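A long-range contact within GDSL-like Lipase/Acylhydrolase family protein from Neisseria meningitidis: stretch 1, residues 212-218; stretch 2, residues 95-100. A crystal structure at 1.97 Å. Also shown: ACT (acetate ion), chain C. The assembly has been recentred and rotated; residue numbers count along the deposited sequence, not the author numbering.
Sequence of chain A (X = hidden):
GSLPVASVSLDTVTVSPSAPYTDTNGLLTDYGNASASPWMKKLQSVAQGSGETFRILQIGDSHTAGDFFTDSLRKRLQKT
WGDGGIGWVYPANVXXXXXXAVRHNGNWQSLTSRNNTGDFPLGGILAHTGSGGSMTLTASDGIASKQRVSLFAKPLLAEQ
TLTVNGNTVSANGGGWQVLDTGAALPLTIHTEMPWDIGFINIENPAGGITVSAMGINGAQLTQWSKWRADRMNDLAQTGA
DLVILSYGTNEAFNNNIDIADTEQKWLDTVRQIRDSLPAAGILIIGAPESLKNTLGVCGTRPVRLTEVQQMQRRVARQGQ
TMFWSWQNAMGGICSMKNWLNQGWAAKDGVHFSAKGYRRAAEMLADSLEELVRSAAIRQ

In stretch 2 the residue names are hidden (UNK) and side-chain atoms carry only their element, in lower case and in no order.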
ATOM      1  N   SER A 212      -4.811   1.756  -2.624  1.00 17.94           N
ATOM      2  CA  SER A 212      -4.291   0.402  -2.770  1.00 16.81           C
ATOM      3  C   SER A 212      -3.344   0.098  -1.617  1.00 18.80           C
ATOM      4  O   SER A 212      -2.526   0.941  -1.253  1.00 17.92           O
ATOM      5  CB  SER A 212      -3.541   0.271  -4.104  1.00 21.44           C
ATOM      6  OG  SER A 212      -4.414   0.410  -5.220  1.00 16.94           O
ATOM      7  N   ALA A 213      -3.451  -1.101  -1.045  1.00 17.40           N
ATOM      8  CA  ALA A 213      -2.611  -1.482   0.092  1.00 18.50           C
ATOM      9  C   ALA A 213      -1.618  -2.556  -0.303  1.00 17.72           C
ATOM     10  O   ALA A 213      -2.020  -3.653  -0.672  1.00 15.23           O
ATOM     11  CB  ALA A 213      -3.490  -1.979   1.249  1.00 17.11           C
ATOM     12  N   MET A 214      -0.327  -2.239  -0.240  1.00 14.50           N
ATOM     13  CA  MET A 214       0.719  -3.214  -0.519  1.00 13.44           C
ATOM     14  C   MET A 214       1.523  -3.449   0.742  1.00 14.13           C
ATOM     15  O   MET A 214       2.634  -2.929   0.880  1.00 11.85           O
ATOM     16  CB  MET A 214       1.676  -2.725  -1.617  1.00 15.92           C
ATOM     17  CG  MET A 214       1.084  -2.653  -2.990  1.00 19.96           C
ATOM     18  SD  MET A 214       2.348  -2.483  -4.264  1.00 18.31           S
ATOM     19  CE  MET A 214       1.301  -2.778  -5.681  1.00 15.91           C
ATOM     20  N   GLY A 215       0.956  -4.225   1.657  1.00 15.62           N
ATOM     21  CA  GLY A 215       1.612  -4.540   2.910  1.00 13.59           C
ATOM     22  C   GLY A 215       2.160  -5.949   2.975  1.00 14.77           C
ATOM     23  O   GLY A 215       1.645  -6.865   2.334  1.00 13.20           O
ATOM     24  N   ILE A 216       3.217  -6.112   3.770  1.00  9.68           N
ATOM     25  CA  ILE A 216       3.807  -7.414   4.038  1.00 14.14           C
ATOM     26  C   ILE A 216       4.092  -7.511   5.530  1.00 13.81           C
ATOM     27  O   ILE A 216       4.870  -6.716   6.051  1.00 14.33           O
ATOM     28  CB  ILE A 216       5.156  -7.581   3.316  1.00 13.66           C
ATOM     29  CG1 ILE A 216       4.988  -7.606   1.792  1.00 13.95           C
ATOM     30  CG2 ILE A 216       5.831  -8.867   3.791  1.00 16.15           C
ATOM     31  CD1 ILE A 216       4.522  -8.968   1.261  1.00 16.91           C
ATOM     32  N   ASN A 217       3.465  -8.465   6.214  1.00 14.96           N
ATOM     33  CA  ASN A 217       3.677  -8.644   7.652  1.00 13.42           C
ATOM     34  C   ASN A 217       5.160  -8.715   7.995  1.00 16.03           C
ATOM     35  O   ASN A 217       5.898  -9.508   7.404  1.00 14.61           O
ATOM     36  CB  ASN A 217       2.974  -9.907   8.150  1.00 13.24           C
ATOM     37  CG  ASN A 217       1.459  -9.758   8.213  1.00 14.59           C
ATOM     38  OD1 ASN A 217       0.929  -8.660   8.140  1.00 14.90           O
ATOM     39  ND2 ASN A 217       0.764 -10.870   8.380  1.00 11.78           N
ATOM     40  N   GLY A 218       5.605  -7.868   8.924  1.00 14.36           N
ATOM     41  CA  GLY A 218       6.997  -7.892   9.359  1.00 22.05           C
ATOM     42  C   GLY A 218       8.011  -7.125   8.511  1.00 19.39           C
ATOM     43  O   GLY A 218       9.182  -7.025   8.883  1.00 21.16           O
ATOM     44  N   UNK A  95      -2.178 -15.573   3.430  1.00 18.29           N
ATOM     45  CA  UNK A  95      -2.227 -15.980   4.833  1.00 21.35           C
ATOM     46  C   UNK A  95      -1.753 -14.875   5.762  1.00 18.23           C
ATOM     47  O   UNK A  95      -0.669 -14.330   5.581  1.00 16.56           O
ATOM     48  c   UNK A  95      -1.373 -17.229   5.052  1.00 18.68           C
ATOM     49  c   UNK A  95      -1.227 -17.613   6.510  1.00 26.82           C
ATOM     50  c   UNK A  95      -0.805 -19.062   6.651  1.00 25.58           C
ATOM     51  c   UNK A  95      -0.725 -19.464   8.110  1.00 32.32           C
ATOM     52  n   UNK A  95       0.329 -18.668   8.797  1.00 37.77           N
ATOM     53  N   UNK A  96      -2.580 -14.534   6.744  1.00 16.88           N
ATOM     54  CA  UNK A  96      -2.201 -13.554   7.745  1.00 14.52           C
ATOM     55  C   UNK A  96      -2.413 -12.121   7.313  1.00 17.13           C
ATOM     56  O   UNK A  96      -2.098 -11.186   8.057  1.00 14.89           O
ATOM     57  N   UNK A  97      -2.935 -11.932   6.103  1.00 12.13           N
ATOM     58  CA  UNK A  97      -3.118 -10.584   5.572  1.00 14.07           C
ATOM     59  C   UNK A  97      -4.537 -10.460   5.024  1.00 17.86           C
ATOM     60  O   UNK A  97      -5.262 -11.447   4.946  1.00 18.08           O
ATOM     61  c   UNK A  97      -2.035 -10.259   4.520  1.00 14.71           C
ATOM     62  o   UNK A  97       1.695 -10.205   4.481  1.00 16.62           O
ATOM     63  n   UNK A  97       0.200  -9.134   3.185  1.00 14.52           N
ATOM     64  c   UNK A  97       0.529  -9.930   4.207  1.00 16.80           C
ATOM     65  c   UNK A  97      -0.616 -10.485   5.072  1.00 15.84           C
ATOM     66  N   UNK A  98      -4.946  -9.258   4.651  1.00 18.28           N
ATOM     67  CA  UNK A  98      -6.361  -9.031   4.400  1.00 15.32           C
ATOM     68  C   UNK A  98      -6.648  -7.947   3.350  1.00 23.55           C
ATOM     69  O   UNK A  98      -6.010  -6.890   3.331  1.00 17.70           O
ATOM     70  n   UNK A  98     -11.884  -5.561   6.893  1.00 23.69           N
ATOM     71  n   UNK A  98      -9.638  -5.078   7.044  1.00 14.98           N
ATOM     72  n   UNK A  98     -10.359  -7.277   6.963  1.00 18.15           N
ATOM     73  c   UNK A  98      -8.447  -8.120   5.627  1.00 18.37           C
ATOM     74  c   UNK A  98     -10.625  -5.974   6.969  1.00 23.67           C
ATOM     75  c   UNK A  98      -7.048  -8.702   5.735  1.00 16.70           C
ATOM     76  c   UNK A  98      -9.018  -7.851   7.027  1.00 22.61           C
ATOM     77  N   UNK A  99      -7.594  -8.228   2.457  1.00 17.81           N
ATOM     78  CA  UNK A  99      -8.152  -7.195   1.597  1.00 17.07           C
ATOM     79  C   UNK A  99      -9.574  -6.939   2.070  1.00 23.51           C
ATOM     80  O   UNK A  99     -10.387  -7.863   2.102  1.00 19.83           O
ATOM     81  c   UNK A  99      -8.207  -7.656   0.140  1.00 19.95           C
ATOM     82  s   UNK A  99      -6.285  -6.204  -1.200  1.00 19.08           S
ATOM     83  c   UNK A  99      -6.877  -7.775  -0.571  1.00 15.81           C
ATOM     84  c   UNK A  99      -5.185  -5.726   0.143  1.00 19.93           C
ATOM     85  N   UNK A 100      -9.894  -5.696   2.418  1.00 19.72           N
ATOM     86  CA  UNK A 100     -11.250  -5.396   2.883  1.00 19.44           C
ATOM     87  C   UNK A 100     -12.244  -5.262   1.730  1.00 19.53           C
ATOM     88  O   UNK A 100     -13.429  -5.566   1.887  1.00 20.75           O
ATOM     89  c   UNK A 100     -11.258  -4.139   3.732  1.00 15.96           C
TER
HETATM   90  C   ACT C 401       4.479  -5.722  11.855  1.00 28.47           C
HETATM   91  O   ACT C 401       4.290  -6.814  12.467  1.00 25.01           O
HETATM   92  OXT ACT C 401       4.768  -5.781  10.632  1.00 21.56           O
HETATM   93  CH3 ACT C 401       4.342  -4.398  12.540  1.00 19.13           C

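Position 95 carries a side chain of four carbons in a row ending in a nitrogen, unbranched and extended until its last bond turns to −63°. None of it touches stretch 1. Four methylene-length carbons and a terminal nitrogen define lysine, Lys95. Its place is exposed, where a charged ammonium group can remain in solvent, and the residue also touches a crystal neighbour.

Position 96 has no atoms beyond the backbone, and its phi is positive, at 83°. Its carbonyl O accepts a hydrogen bond from ND2 of Asn217, at 2.9 Å and with an N-H...O angle of 160°. The residue is glycine, Gly96. Two features suit it: the positive phi is easily adopted without a side chain, and a CB built in the ideal place would lie 3.3 Å from Asn217 ND2, a tight fit beside the very group that its carbonyl binds.

At position 97 there are three carbons, the third carrying one oxygen and one nitrogen. The forked end reaches the backbone of stretch 1, the nitrogen near the carbonyl of Gly215 and the oxygen near the amide of Asn217. A carboxylate would have two oxygens, so this is an amide, and its chain length makes it glutamine, Gln97. NE2 donates to Gly215 O at 2.8 Å, with a bent N-H...O angle of 134°, while OE1 accepts from Asn217 N at 3.0 Å and a nearly straight 171°. One donor and one acceptor on a single planar group match the carbonyl and the amide two residues farther on, and a chain with chi1 in m and chi2 in t spans the gap to them.

Position 98 shows three carbons, a nitrogen, and then a carbon bearing two more nitrogens: a guanidinium, hence arginine, Arg98. Its long chain, t at chi1 through chi3, occupies a partly exposed site out of reach of stretch 1, and NH1 is hydrogen-bonded elsewhere in the structure.

Position 99 has two carbons, a sulfur and a final carbon, unbranched. The terminal carbon lies near Ala213. An unbranched chain with a sulfur third and a carbon last is a thioether, so the residue is methionine, Met99. Its CA-to-CB bond points sideways, yet the flexible thioether bends through m values at chi1 and chi2 to bring CE within 4.3 Å of Ala213 CB. CE also lies 3.9 Å from Ala213 O, so the side chain meets both the backbone and the methyl group of Ala213.

Position 100 has one side-chain carbon, which makes no contact with stretch 1. It is alanine, Ala100, which takes no part in the contact.

The touching parts run nearly antiparallel, 176° apart, but the contact is not a backbone ladder: side-chain amides bridge the gap. Gln97 reads the backbone at Gly215 and Asn217, Asn217 answers with its own side-chain amide, ND2 donating to Gly96 O, and Met99 packs against Ala213 at the other end. These three hydrogen bonds and one apolar touch link touching residues at least 114 positions apart in sequence, burying 236 Å² in all.

Stretch 2 (95-100) KGQRMA
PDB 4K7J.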